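Local coordinates for protein phosphoribosylaminoimidazole carboxylase, ATPase subunit (PDB 3AW8) that probably catalyses the ATP-dependent carboxylation of 5-aminoimidazole ribonucleotide with bicarbonate to N5-carboxyaminoimidazole ribonucleotide in purine biosynthesis, at residues Arg26-Ser31 / Gly51-Phe56; Tyr196-Asn201 / Glu220-Lys225; Leu212-Gly217 / Thr294-Gln299; Ser300-Leu305 / His338-Arg343; Ile306-Pro311 / Arg358-Leu363. All blocks are in the same frame, centred on the assembly; numbering follows the deposited sequence.

Contact 1 (Arg26-Ser31 / Gly51-Phe56)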
# COMPACT_ATOMS: atom_id res chain seq x y z
N ARG A 26 15.41 -1.71 8.98
CA ARG A 26 16.10 -2.75 9.72
C ARG A 26 15.34 -2.88 11.03
O ARG A 26 15.08 -1.88 11.71
CB ARG A 26 17.55 -2.36 10.00
CG ARG A 26 18.29 -3.43 10.79
CD ARG A 26 19.72 -3.01 11.08
NE ARG A 26 20.51 -2.91 9.87
CZ ARG A 26 21.61 -2.16 9.76
NH1 ARG A 26 22.03 -1.46 10.80
NH2 ARG A 26 22.28 -2.12 8.62
N PHE A 27 14.95 -4.10 11.38
CA PHE A 27 14.21 -4.30 12.61
C PHE A 27 15.06 -5.03 13.64
O PHE A 27 16.04 -5.69 13.29
CB PHE A 27 12.93 -5.12 12.36
CG PHE A 27 12.03 -4.55 11.32
CD1 PHE A 27 12.19 -4.89 9.98
CD2 PHE A 27 11.07 -3.60 11.66
CE1 PHE A 27 11.41 -4.29 8.99
CE2 PHE A 27 10.29 -2.99 10.68
CZ PHE A 27 10.46 -3.34 9.34
N LEU A 28 14.69 -4.89 14.90
CA LEU A 28 15.36 -5.57 16.00
C LEU A 28 14.21 -6.24 16.75
O LEU A 28 13.21 -5.59 17.03
CB LEU A 28 16.09 -4.60 16.94
CG LEU A 28 17.23 -5.19 17.79
CD1 LEU A 28 17.53 -4.26 18.96
CD2 LEU A 28 16.86 -6.55 18.33
N ASP A 29 14.35 -7.52 17.04
CA ASP A 29 13.33 -8.25 17.77
C ASP A 29 13.97 -9.53 18.26
O ASP A 29 14.78 -10.13 17.56
CB ASP A 29 12.13 -8.57 16.87
CG ASP A 29 10.89 -8.97 17.67
OD1 ASP A 29 10.85 -10.10 18.21
OD2 ASP A 29 9.96 -8.13 17.78
N PRO A 30 13.62 -9.96 19.47
CA PRO A 30 14.16 -11.18 20.06
C PRO A 30 13.65 -12.48 19.43
O PRO A 30 14.20 -13.56 19.68
CB PRO A 30 13.78 -11.05 21.54
CG PRO A 30 12.52 -10.25 21.49
CD PRO A 30 12.83 -9.20 20.46
N SER A 31 12.62 -12.38 18.61
CA SER A 31 12.07 -13.57 17.97
C SER A 31 12.42 -13.67 16.50
O SER A 31 12.11 -12.77 15.72
CB SER A 31 10.56 -13.59 18.13
OG SER A 31 10.03 -14.70 17.43
N GLY A 51 25.06 -5.71 22.77
CA GLY A 51 25.74 -6.10 21.55
C GLY A 51 24.82 -6.03 20.34
O GLY A 51 25.14 -5.40 19.34
N ALA A 52 23.67 -6.68 20.45
CA ALA A 52 22.69 -6.69 19.37
C ALA A 52 22.19 -5.28 19.12
O ALA A 52 22.01 -4.87 17.97
CB ALA A 52 21.54 -7.61 19.73
N LEU A 53 21.98 -4.53 20.19
CA LEU A 53 21.48 -3.17 20.08
C LEU A 53 22.39 -2.32 19.19
O LEU A 53 21.94 -1.77 18.19
CB LEU A 53 21.38 -2.53 21.46
CG LEU A 53 20.09 -1.75 21.79
CD1 LEU A 53 20.39 -0.71 22.83
CD2 LEU A 53 19.56 -1.08 20.56
N LEU A 54 23.67 -2.23 19.55
CA LEU A 54 24.65 -1.44 18.80
C LEU A 54 24.90 -1.95 17.37
O LEU A 54 25.13 -1.17 16.45
CB LEU A 54 25.96 -1.36 19.57
CG LEU A 54 25.80 -0.74 20.97
CD1 LEU A 54 27.11 -0.84 21.72
CD2 LEU A 54 25.35 0.72 20.86
N ARG A 55 24.87 -3.27 17.21
CA ARG A 55 25.07 -3.87 15.90
C ARG A 55 23.93 -3.41 14.98
O ARG A 55 24.16 -3.00 13.84
CB ARG A 55 25.07 -5.40 16.02
CG ARG A 55 25.23 -6.13 14.69
CD ARG A 55 25.49 -7.62 14.88
NE ARG A 55 24.39 -8.33 15.53
CZ ARG A 55 24.40 -8.74 16.80
NH1 ARG A 55 23.35 -9.38 17.30
NH2 ARG A 55 25.46 -8.51 17.58
N PHE A 56 22.71 -3.48 15.49
CA PHE A 56 21.53 -3.07 14.74
C PHE A 56 21.53 -1.56 14.44
O PHE A 56 21.00 -1.12 13.42
CB PHE A 56 20.26 -3.48 15.54
CG PHE A 56 19.11 -2.50 15.44
CD1 PHE A 56 19.04 -1.41 16.30
CD2 PHE A 56 18.11 -2.67 14.49
CE1 PHE A 56 17.99 -0.49 16.21
CE2 PHE A 56 17.05 -1.75 14.39
CZ PHE A 56 17.00 -0.66 15.26
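Arg-26, Leu-28 and Phe-56 pack helix 50-57 onto strand 25-29 of the four-stranded parallel sheet in the Rossmann-like preATP-grasp domain. The helix lies in the connection from strand 41-44 to strand 62-65 and runs almost exactly antiparallel to strand 25-29 (173°), their axes 9.4 Å apart. The Phe-56 ring lies between the strand and the helix, against Leu-28 and Arg-26. Leu-28 sets its CB over one face of that ring, a CH-pi contact with CB 3.9 Å from the Phe-56 centroid and offset toward the rim. Farther out, Leu-28 CD1 meets Leu-53 CD2 at 4.1 Å, the two side chains crossing at about a right angle. Arg-26 passes Phe-56 in the opposite direction: its CG lies 3.8 Å from Phe-56 CD2, and the chain bends at chi3 (-66°) to turn NE out of the extended line. Arg-26 NH1 donates to Phe-56 O at 2.8 Å; the oxygen lies in the guanidinium plane, whereas the nitrogen stands well above the carbonyl plane. NH2 makes a salt bridge to Glu-58, just past the helix. The aliphatic part of Arg-26 thus belongs to the apolar layer with Leu-28 and Phe-56, while its buried cation is matched by the Phe-56 carbonyl in the last helical turn and the Glu-58 carboxylate just after it, a placement that should also suit the negative end of the helix dipole.

Contact 2 (Tyr196-Asn201 / Glu220-Lys225)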
# COMPACT_ATOMS: atom_id res chain seq x y z
N TYR A 196 -6.25 13.04 12.73
CA TYR A 196 -7.16 12.15 12.01
C TYR A 196 -8.53 12.27 12.64
O TYR A 196 -8.66 12.71 13.77
CB TYR A 196 -6.71 10.68 12.13
CG TYR A 196 -5.54 10.31 11.25
CD1 TYR A 196 -5.74 9.89 9.93
CD2 TYR A 196 -4.23 10.46 11.72
CE1 TYR A 196 -4.64 9.63 9.09
CE2 TYR A 196 -3.14 10.21 10.89
CZ TYR A 196 -3.35 9.80 9.58
OH TYR A 196 -2.27 9.64 8.76
N PRO A 197 -9.58 11.87 11.91
CA PRO A 197 -10.91 11.97 12.51
C PRO A 197 -10.91 11.10 13.77
O PRO A 197 -10.11 10.17 13.88
CB PRO A 197 -11.81 11.38 11.43
CG PRO A 197 -11.10 11.74 10.17
CD PRO A 197 -9.66 11.45 10.50
N LEU A 198 -11.77 11.41 14.73
CA LEU A 198 -11.84 10.60 15.93
C LEU A 198 -12.25 9.24 15.43
O LEU A 198 -12.78 9.12 14.33
CB LEU A 198 -12.90 11.15 16.91
CG LEU A 198 -12.49 12.28 17.86
CD1 LEU A 198 -13.72 12.76 18.61
CD2 LEU A 198 -11.43 11.79 18.84
N VAL A 199 -12.02 8.20 16.23
CA VAL A 199 -12.38 6.85 15.83
C VAL A 199 -13.06 6.17 17.00
O VAL A 199 -12.65 6.35 18.15
CB VAL A 199 -11.10 6.04 15.43
CG1 VAL A 199 -11.48 4.61 15.06
CG2 VAL A 199 -10.40 6.72 14.26
N GLU A 200 -14.12 5.41 16.72
CA GLU A 200 -14.82 4.70 17.77
C GLU A 200 -14.26 3.29 17.85
O GLU A 200 -14.29 2.54 16.86
CB GLU A 200 -16.32 4.65 17.50
CG GLU A 200 -17.04 3.64 18.37
CD GLU A 200 -18.54 3.70 18.22
OE1 GLU A 200 -19.20 2.71 18.62
OE2 GLU A 200 -19.05 4.73 17.72
N ASN A 201 -13.76 2.91 19.02
CA ASN A 201 -13.18 1.59 19.19
C ASN A 201 -14.00 0.72 20.14
O ASN A 201 -14.45 1.19 21.18
CB ASN A 201 -11.75 1.73 19.72
CG ASN A 201 -10.98 2.82 19.01
OD1 ASN A 201 -10.46 3.74 19.64
ND2 ASN A 201 -10.91 2.72 17.68
N GLU A 220 -18.60 18.23 16.06
CA GLU A 220 -17.59 19.00 15.35
C GLU A 220 -16.70 19.61 16.44
O GLU A 220 -15.50 19.80 16.26
CB GLU A 220 -18.26 20.08 14.50
CG GLU A 220 -17.45 20.56 13.30
CD GLU A 220 -16.44 21.65 13.63
OE1 GLU A 220 -15.58 21.43 14.51
OE2 GLU A 220 -16.50 22.73 13.01
N ALA A 221 -17.31 19.90 17.59
CA ALA A 221 -16.56 20.47 18.70
C ALA A 221 -15.79 19.35 19.39
O ALA A 221 -14.71 19.56 19.94
CB ALA A 221 -17.51 21.14 19.68
N LEU A 222 -16.36 18.14 19.35
CA LEU A 222 -15.71 16.99 19.97
C LEU A 222 -14.34 16.82 19.31
O LEU A 222 -13.35 16.57 19.99
CB LEU A 222 -16.55 15.72 19.77
CG LEU A 222 -16.55 14.74 20.95
CD1 LEU A 222 -17.30 13.47 20.58
CD2 LEU A 222 -15.13 14.42 21.35
N GLN A 223 -14.30 16.96 17.99
CA GLN A 223 -13.05 16.84 17.24
C GLN A 223 -12.01 17.82 17.75
O GLN A 223 -10.91 17.43 18.15
CB GLN A 223 -13.29 17.09 15.74
CG GLN A 223 -13.27 15.82 14.90
CD GLN A 223 -11.92 15.12 14.90
OE1 GLN A 223 -11.85 13.90 14.83
NE2 GLN A 223 -10.85 15.90 14.98
N LYS A 224 -12.36 19.11 17.73
CA LYS A 224 -11.45 20.15 18.18
C LYS A 224 -11.00 19.89 19.62
O LYS A 224 -9.85 20.15 19.98
CB LYS A 224 -12.14 21.51 18.09
CG LYS A 224 -11.87 22.26 16.79
CD LYS A 224 -12.23 21.45 15.56
CE LYS A 224 -11.90 22.22 14.28
NZ LYS A 224 -10.47 22.63 14.22
N LYS A 225 -11.92 19.36 20.42
CA LYS A 225 -11.65 19.05 21.82
C LYS A 225 -10.48 18.06 21.89
O LYS A 225 -9.46 18.33 22.54
CB LYS A 225 -12.92 18.46 22.46
CG LYS A 225 -13.00 18.51 23.99
CD LYS A 225 -14.42 18.14 24.47
CE LYS A 225 -14.59 18.22 25.99
NZ LYS A 225 -13.85 17.16 26.75
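Gln-223 bends at chi2 (-64°), which swings CD out of line with the rest of its chain and toward the backbone of Pro-197 and Leu-198. In Leu-198, CG stands anti to the carbonyl carbon (chi1 -84°), on the side facing the helix. The two side chains slide past each other in opposite directions, Leu-198 CG lying 3.5 Å from Gln-223 OE1. That oxygen is modelled close to Leu-198 N, in the position of an acceptor, but at an N-H...O angle of only 124°, so the bond is doubtful in detail. On the amide's other branch, NE2 has a weak hydrogen bond to Glu-227, one turn on. Beyond the polar link, Leu-198 CD1 meets Leu-222 CD2, with the two leucines crossing at about a right angle. The contact thus joins a probable amide-to-backbone link to an apolar one. It fastens the first turn of helix 220-237 to strand 193-204 of the antiparallel sheet in the ATP-grasp domain: Leu-198 and Gln-223 both touch Leu-183 on strand 179-187, Leu-222 reaches Leu-254 on strand 253-260, and Leu-198 is also bonded through its backbone to Ala-215, which follows strand 207-213.

Contact 3 (Leu212-Gly217 / Thr294-Gln299)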
# COMPACT_ATOMS: atom_id res chain seq x y z
N LEU A 212 -14.57 2.13 14.20
CA LEU A 212 -15.42 2.83 13.25
C LEU A 212 -14.89 4.24 13.03
O LEU A 212 -14.78 5.02 13.97
CB LEU A 212 -16.86 2.86 13.76
CG LEU A 212 -17.46 1.45 13.87
CD1 LEU A 212 -18.77 1.46 14.65
CD2 LEU A 212 -17.66 0.89 12.48
N ALA A 213 -14.56 4.55 11.78
CA ALA A 213 -14.03 5.86 11.44
C ALA A 213 -14.72 6.46 10.22
O ALA A 213 -14.95 5.77 9.22
CB ALA A 213 -12.52 5.76 11.18
N PRO A 214 -15.08 7.75 10.29
CA PRO A 214 -14.87 8.61 11.45
C PRO A 214 -15.79 8.15 12.58
O PRO A 214 -16.72 7.40 12.34
CB PRO A 214 -15.25 9.99 10.93
CG PRO A 214 -14.93 9.90 9.47
CD PRO A 214 -15.48 8.55 9.12
N ALA A 215 -15.53 8.59 13.81
CA ALA A 215 -16.40 8.19 14.91
C ALA A 215 -17.84 8.57 14.55
O ALA A 215 -18.16 9.74 14.35
CB ALA A 215 -15.97 8.89 16.19
N PRO A 216 -18.72 7.57 14.45
CA PRO A 216 -20.13 7.80 14.11
C PRO A 216 -20.78 8.89 14.96
O PRO A 216 -20.91 8.74 16.17
CB PRO A 216 -20.77 6.44 14.34
CG PRO A 216 -19.67 5.50 13.99
CD PRO A 216 -18.47 6.13 14.66
N GLY A 217 -21.17 9.99 14.31
CA GLY A 217 -21.83 11.08 15.02
C GLY A 217 -20.93 12.12 15.65
O GLY A 217 -21.36 13.24 15.91
N THR A 294 -4.84 14.09 6.19
CA THR A 294 -5.47 13.07 7.01
C THR A 294 -6.96 12.94 6.68
O THR A 294 -7.69 12.22 7.35
CB THR A 294 -5.33 13.41 8.49
OG1 THR A 294 -5.72 14.77 8.70
CG2 THR A 294 -3.89 13.22 8.95
N ALA A 295 -7.40 13.63 5.63
CA ALA A 295 -8.80 13.58 5.25
C ALA A 295 -9.26 12.14 4.99
O ALA A 295 -8.56 11.35 4.36
CB ALA A 295 -9.02 14.43 4.00
N PRO A 296 -10.44 11.77 5.51
CA PRO A 296 -10.97 10.41 5.32
C PRO A 296 -11.57 10.17 3.95
O PRO A 296 -12.09 11.08 3.31
CB PRO A 296 -12.01 10.29 6.42
CG PRO A 296 -12.53 11.68 6.53
CD PRO A 296 -11.28 12.52 6.46
N ARG A 297 -11.48 8.92 3.49
CA ARG A 297 -12.05 8.53 2.21
C ARG A 297 -13.30 7.74 2.56
O ARG A 297 -13.23 6.54 2.85
CB ARG A 297 -11.09 7.62 1.43
CG ARG A 297 -9.85 8.31 0.86
CD ARG A 297 -8.93 7.28 0.24
NE ARG A 297 -7.66 7.84 -0.23
CZ ARG A 297 -6.59 7.10 -0.51
NH1 ARG A 297 -5.48 7.68 -0.93
NH2 ARG A 297 -6.63 5.78 -0.36
N GLY A 298 -14.44 8.42 2.58
CA GLY A 298 -15.68 7.76 2.92
C GLY A 298 -15.73 7.30 4.36
O GLY A 298 -15.41 8.06 5.27
N GLN A 299 -16.14 6.06 4.56
CA GLN A 299 -16.26 5.48 5.89
C GLN A 299 -15.58 4.13 6.01
O GLN A 299 -15.65 3.31 5.10
CB GLN A 299 -17.73 5.31 6.26
CG GLN A 299 -18.43 6.55 6.72
CD GLN A 299 -19.89 6.27 6.95
OE1 GLN A 299 -20.64 6.02 6.00
NE2 GLN A 299 -20.32 6.29 8.21
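Pro-214 and Pro-296 meet ring to ring where strand 207-213, in the antiparallel sheet of the ATP-grasp domain, ends beside the last part of the loop that enters strand 299-306. These two strands are neighbours in the sheet, and the contact lies at the point where their chains part. The peptide bond before Pro-214 is cis, bringing Ala-213 CA and Pro-214 CA within 2.9 Å of each other and turning the chain sharply as it leaves the strand. Pro-214 has a C-gamma exo pucker and Pro-296 a C-gamma endo one; their CG atoms are the points that touch, at 4.2 Å, and the side chains cross at about a right angle. Pro-197 of strand 193-204 packs against both rings. Pro-214 CD lies 3.9 Å from Gly-298 O, in a part of the loop where Gly-298 takes a positive phi (67°) that favours glycine. Gln-299 keeps CG anti to its carbonyl carbon (chi1 -80°), which sets Gln-299 CG 4.3 Å from Pro-214 CD. Beyond CG the chain is extended, and the side chain touches Leu-346 and Leu-349 on helix 346-357. Between its two prolines the contact is thus apolar, while the backbones approach at Gln-299: its CA directs a C-H toward Ala-213 O, with 3.6 Å from Gln-299 CA to Ala-213 O.

Contact 4 (Ser300-Leu305 / His338-Arg343)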
# COMPACT_ATOMS: atom_id res chain seq x y z
N SER A 300 -14.95 3.88 7.15
CA SER A 300 -14.25 2.63 7.34
C SER A 300 -14.64 1.90 8.60
O SER A 300 -15.06 2.51 9.58
CB SER A 300 -12.75 2.88 7.36
OG SER A 300 -12.33 3.49 6.16
N ALA A 301 -14.49 0.59 8.55
CA ALA A 301 -14.76 -0.28 9.67
C ALA A 301 -13.53 -1.17 9.71
O ALA A 301 -13.20 -1.85 8.72
CB ALA A 301 -16.01 -1.11 9.42
N MET A 302 -12.84 -1.16 10.84
CA MET A 302 -11.63 -1.93 11.02
C MET A 302 -11.96 -3.12 11.91
O MET A 302 -12.30 -2.94 13.08
CB MET A 302 -10.57 -1.03 11.68
CG MET A 302 -9.11 -1.48 11.61
SD MET A 302 -8.70 -2.91 12.62
CE MET A 302 -9.19 -2.31 14.27
N VAL A 303 -11.88 -4.34 11.38
CA VAL A 303 -12.17 -5.49 12.24
C VAL A 303 -10.91 -6.33 12.42
O VAL A 303 -10.32 -6.82 11.45
CB VAL A 303 -13.38 -6.38 11.72
CG1 VAL A 303 -14.42 -5.51 11.04
CG2 VAL A 303 -12.90 -7.46 10.77
N ASN A 304 -10.47 -6.48 13.67
CA ASN A 304 -9.28 -7.27 13.96
C ASN A 304 -9.52 -8.75 13.75
O ASN A 304 -10.63 -9.25 13.92
CB ASN A 304 -8.82 -7.06 15.41
CG ASN A 304 -7.91 -5.87 15.57
OD1 ASN A 304 -7.34 -5.37 14.59
ND2 ASN A 304 -7.75 -5.41 16.80
N LEU A 305 -8.45 -9.45 13.39
CA LEU A 305 -8.46 -10.89 13.19
C LEU A 305 -7.67 -11.44 14.38
O LEU A 305 -6.44 -11.38 14.40
CB LEU A 305 -7.78 -11.25 11.86
CG LEU A 305 -8.63 -11.53 10.61
CD1 LEU A 305 -10.07 -11.06 10.78
CD2 LEU A 305 -7.98 -10.86 9.42
N HIS A 338 -6.06 -8.08 10.02
CA HIS A 338 -7.21 -7.22 10.17
C HIS A 338 -7.86 -7.03 8.80
O HIS A 338 -7.29 -7.38 7.77
CB HIS A 338 -6.82 -5.88 10.81
CG HIS A 338 -6.16 -4.91 9.87
ND1 HIS A 338 -4.79 -4.84 9.71
CD2 HIS A 338 -6.69 -3.97 9.05
CE1 HIS A 338 -4.51 -3.89 8.83
NE2 HIS A 338 -5.64 -3.35 8.42
N ILE A 339 -9.08 -6.49 8.80
CA ILE A 339 -9.81 -6.25 7.57
C ILE A 339 -10.39 -4.86 7.60
O ILE A 339 -11.12 -4.51 8.52
CB ILE A 339 -11.00 -7.23 7.42
CG1 ILE A 339 -10.51 -8.67 7.40
CG2 ILE A 339 -11.78 -6.90 6.15
CD1 ILE A 339 -11.63 -9.68 7.45
N THR A 340 -10.08 -4.05 6.59
CA THR A 340 -10.65 -2.72 6.55
C THR A 340 -11.68 -2.64 5.44
O THR A 340 -11.39 -2.91 4.28
CB THR A 340 -9.59 -1.64 6.32
OG1 THR A 340 -8.81 -1.50 7.51
CG2 THR A 340 -10.27 -0.30 6.00
N LEU A 341 -12.90 -2.29 5.83
CA LEU A 341 -14.02 -2.15 4.92
C LEU A 341 -14.22 -0.67 4.70
O LEU A 341 -14.51 0.07 5.63
CB LEU A 341 -15.28 -2.76 5.55
CG LEU A 341 -16.59 -2.72 4.77
CD1 LEU A 341 -16.45 -3.44 3.43
CD2 LEU A 341 -17.67 -3.38 5.61
N ARG A 342 -14.03 -0.23 3.46
CA ARG A 342 -14.19 1.18 3.14
C ARG A 342 -15.29 1.37 2.11
O ARG A 342 -15.11 1.06 0.93
CB ARG A 342 -12.87 1.74 2.61
CG ARG A 342 -12.81 3.25 2.59
CD ARG A 342 -11.81 3.72 1.57
NE ARG A 342 -12.25 3.38 0.22
CZ ARG A 342 -13.33 3.90 -0.36
NH1 ARG A 342 -14.07 4.79 0.28
NH2 ARG A 342 -13.67 3.53 -1.59
N ARG A 343 -16.43 1.88 2.55
CA ARG A 343 -17.55 2.15 1.66
C ARG A 343 -17.77 3.66 1.65
O ARG A 343 -17.10 4.38 2.40
CB ARG A 343 -18.82 1.44 2.16
CG ARG A 343 -18.70 -0.08 2.31
CD ARG A 343 -18.03 -0.71 1.10
NE ARG A 343 -18.58 -0.19 -0.15
CZ ARG A 343 -18.00 -0.33 -1.34
NH1 ARG A 343 -16.86 -0.99 -1.47
NH2 ARG A 343 -18.57 0.20 -2.41
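The His-338 imidazole is met obliquely by Met-302 SD, 4.8 Å from the ring centroid, and has Thr-340 OG1 in plane at its edge; outside the two strands, His-324 stacks on it and His-268 also meets it. The Asn-304 amide stands 74° from the imidazole plane and places its OD1 3.8 Å from His-338 CB, while its ND2 bonds to Leu-208 O and Asn-265. His-338 ND1 is bonded to Tyr-326 OH. These groups lie on one face of an antiparallel pair, strands 299-306 and 335-343, in the part of the large sheet formed by the C-terminal domain. In Met-302, chi2 (-71°) places SD toward the Asn-304 end of the strand, 4.0 Å from His-338 CB. Ala-301 and Leu-341 form one hydrogen-bonded pair, Val-303 and Ile-339 the next; each is closed by two backbone bonds, such as Leu-341 N to Ala-301 O at 2.9 Å. The intervening pairs, Ser-300 with Arg-342, Met-302 with Thr-340 and Asn-304 with His-338, are non-hydrogen-bonded. Arg-342 turns its guanidinium away from Ser-300 to a salt bridge with Glu-275 of the second subunit, so this largely polar face reaches the dimer contact. The opposite face is apolar: Ala-301 and Ile-339 pack under helix 346-357, and Val-303 CG2 lies 3.9 Å from Ile-339 CB. At the far end Leu-305 crosses Ile-339 obliquely, with Leu-305 CD2 3.9 Å from Ile-339 CG1.

Contact 5 (Ile306-Pro311 / Arg358-Leu363)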
# COMPACT_ATOMS: atom_id res chain seq x y z
N ILE A 306 -8.38 -11.96 15.37
CA ILE A 306 -7.76 -12.49 16.58
C ILE A 306 -7.77 -14.01 16.62
O ILE A 306 -8.80 -14.64 16.44
CB ILE A 306 -8.48 -11.97 17.85
CG1 ILE A 306 -8.61 -10.44 17.80
CG2 ILE A 306 -7.73 -12.39 19.11
CD1 ILE A 306 -7.28 -9.72 17.78
N GLY A 307 -6.60 -14.59 16.86
CA GLY A 307 -6.43 -16.03 16.96
C GLY A 307 -7.10 -16.98 15.97
O GLY A 307 -7.28 -18.15 16.29
N GLU A 308 -7.45 -16.50 14.79
CA GLU A 308 -8.09 -17.36 13.80
C GLU A 308 -7.80 -16.81 12.41
O GLU A 308 -7.55 -15.61 12.24
CB GLU A 308 -9.60 -17.37 14.04
CG GLU A 308 -10.30 -16.13 13.48
CD GLU A 308 -11.68 -15.87 14.07
OE1 GLU A 308 -12.53 -16.79 14.09
OE2 GLU A 308 -11.91 -14.72 14.52
N LYS A 309 -7.83 -17.68 11.41
CA LYS A 309 -7.59 -17.26 10.03
C LYS A 309 -8.87 -17.43 9.20
O LYS A 309 -9.21 -18.54 8.80
CB LYS A 309 -6.45 -18.08 9.44
CG LYS A 309 -6.03 -17.66 8.05
CD LYS A 309 -4.78 -18.41 7.62
CE LYS A 309 -4.31 -17.98 6.26
NZ LYS A 309 -2.99 -18.62 5.94
N PRO A 310 -9.59 -16.34 8.94
CA PRO A 310 -10.82 -16.45 8.15
C PRO A 310 -10.51 -16.97 6.77
O PRO A 310 -9.36 -16.95 6.34
CB PRO A 310 -11.32 -15.01 8.11
CG PRO A 310 -10.02 -14.24 8.01
CD PRO A 310 -9.17 -14.93 9.06
N PRO A 311 -11.53 -17.47 6.05
CA PRO A 311 -11.33 -17.98 4.68
C PRO A 311 -11.16 -16.81 3.70
O PRO A 311 -12.11 -16.09 3.40
CB PRO A 311 -12.61 -18.79 4.43
CG PRO A 311 -13.63 -18.07 5.28
CD PRO A 311 -12.87 -17.81 6.55
N ARG A 358 -19.96 -12.49 9.96
CA ARG A 358 -20.26 -13.91 9.88
C ARG A 358 -18.98 -14.71 9.65
O ARG A 358 -18.99 -15.94 9.67
CB ARG A 358 -21.24 -14.19 8.74
CG ARG A 358 -22.53 -13.39 8.83
CD ARG A 358 -23.38 -13.57 7.58
NE ARG A 358 -24.50 -12.64 7.54
CZ ARG A 358 -25.15 -12.29 6.43
NH1 ARG A 358 -24.78 -12.80 5.26
NH2 ARG A 358 -26.14 -11.42 6.49
N LEU A 359 -17.89 -13.99 9.43
CA LEU A 359 -16.60 -14.62 9.17
C LEU A 359 -15.64 -14.52 10.35
O LEU A 359 -14.67 -15.28 10.43
CB LEU A 359 -15.96 -13.98 7.93
CG LEU A 359 -16.75 -14.15 6.63
CD1 LEU A 359 -16.12 -13.31 5.52
CD2 LEU A 359 -16.77 -15.62 6.24
N VAL A 360 -15.92 -13.61 11.27
CA VAL A 360 -15.08 -13.40 12.45
C VAL A 360 -15.82 -13.65 13.75
O VAL A 360 -16.93 -13.16 13.94
CB VAL A 360 -14.55 -11.96 12.48
CG1 VAL A 360 -13.71 -11.75 13.71
CG2 VAL A 360 -13.75 -11.67 11.23
N SER A 361 -15.19 -14.40 14.66
CA SER A 361 -15.81 -14.69 15.95
C SER A 361 -15.53 -13.56 16.94
O SER A 361 -14.81 -12.62 16.63
CB SER A 361 -15.27 -16.01 16.51
OG SER A 361 -13.89 -15.92 16.82
N GLU A 362 -16.11 -13.66 18.13
CA GLU A 362 -15.95 -12.66 19.18
C GLU A 362 -16.00 -11.22 18.68
O GLU A 362 -15.29 -10.36 19.20
CB GLU A 362 -14.63 -12.86 19.92
CG GLU A 362 -14.51 -14.16 20.69
CD GLU A 362 -13.17 -14.28 21.38
OE1 GLU A 362 -12.12 -14.19 20.69
OE2 GLU A 362 -13.14 -14.47 22.63
N LEU A 363 -16.83 -10.95 17.68
CA LEU A 363 -16.96 -9.58 17.18
C LEU A 363 -18.27 -9.00 17.70
O LEU A 363 -19.36 -9.39 17.26
CB LEU A 363 -16.93 -9.57 15.65
CG LEU A 363 -17.07 -8.19 14.98
CD1 LEU A 363 -16.01 -7.25 15.50
CD2 LEU A 363 -16.96 -8.34 13.47
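Glu-308 points its side chain at the backbone and hydroxyl of Ser-361, and both first torsions place the outer atom between the backbone N and the carbonyl carbon. In Glu-308 this atom is CG (chi1 80°), and the rest of the chain is extended, so the carboxylate reaches across to segment 358-363. In Ser-361 it is OG, which comes toward the carboxylate from the syn side of OE1, though 34° out of the carboxylate plane. Ser-361 OG donates to Glu-308 OE1 at 3.2 Å. The second oxygen takes a weak bond from the backbone, Ser-361 N to Glu-308 OE2 at 3.3 Å, and its other neighbour is apolar, Val-360 CG1 at 3.6 Å from that Glu-308 OE2. Each carboxylate oxygen thus has a donor on the one serine. Glu-362 makes a salt bridge with Arg-209. Farther along, Pro-311 and Leu-359 form an apolar contact, crossing obliquely with Pro-311 CG 4.1 Å from Leu-359 CD2. Separately, Pro-310 CB lies 4.1 Å from the carbonyl oxygen Leu-359 O. The contact joins two loops at the surface: one, in the C-terminal domain of the PurK family, leads from strand 299-306 into helix 312-316, for which Pro-311 stands at the N-cap position, and the other follows helix 346-357. Pro-310 and Val-360 both pack on Leu-305 of strand 299-306, while Ile-306 and Leu-363 touch strand 207-213 beside it.

Contact 1 is closed first, within the N-terminal Rossmann-like domain, before any other contact opens; its centre lies about 32 to 37 Å from the centres of the rest. Contacts 2 and 3 cross: 212-217 falls between the segments of contact 2, and contact 3 closes a far longer loop, from the ATP-grasp domain to the start of strand 299-306. They meet through probable backbone bonds from strand 193-204 to strand 207-213 and the residues just after it. Contact 4 begins as contact 3 ends, and Ala-213 O to Ser-300 N continues the same sheet into the C-terminal domain. Contact 5 crosses contact 4, joining the loops after strand 299-306 and helix 346-357, with Leu-305 touching Pro-310 and Val-360.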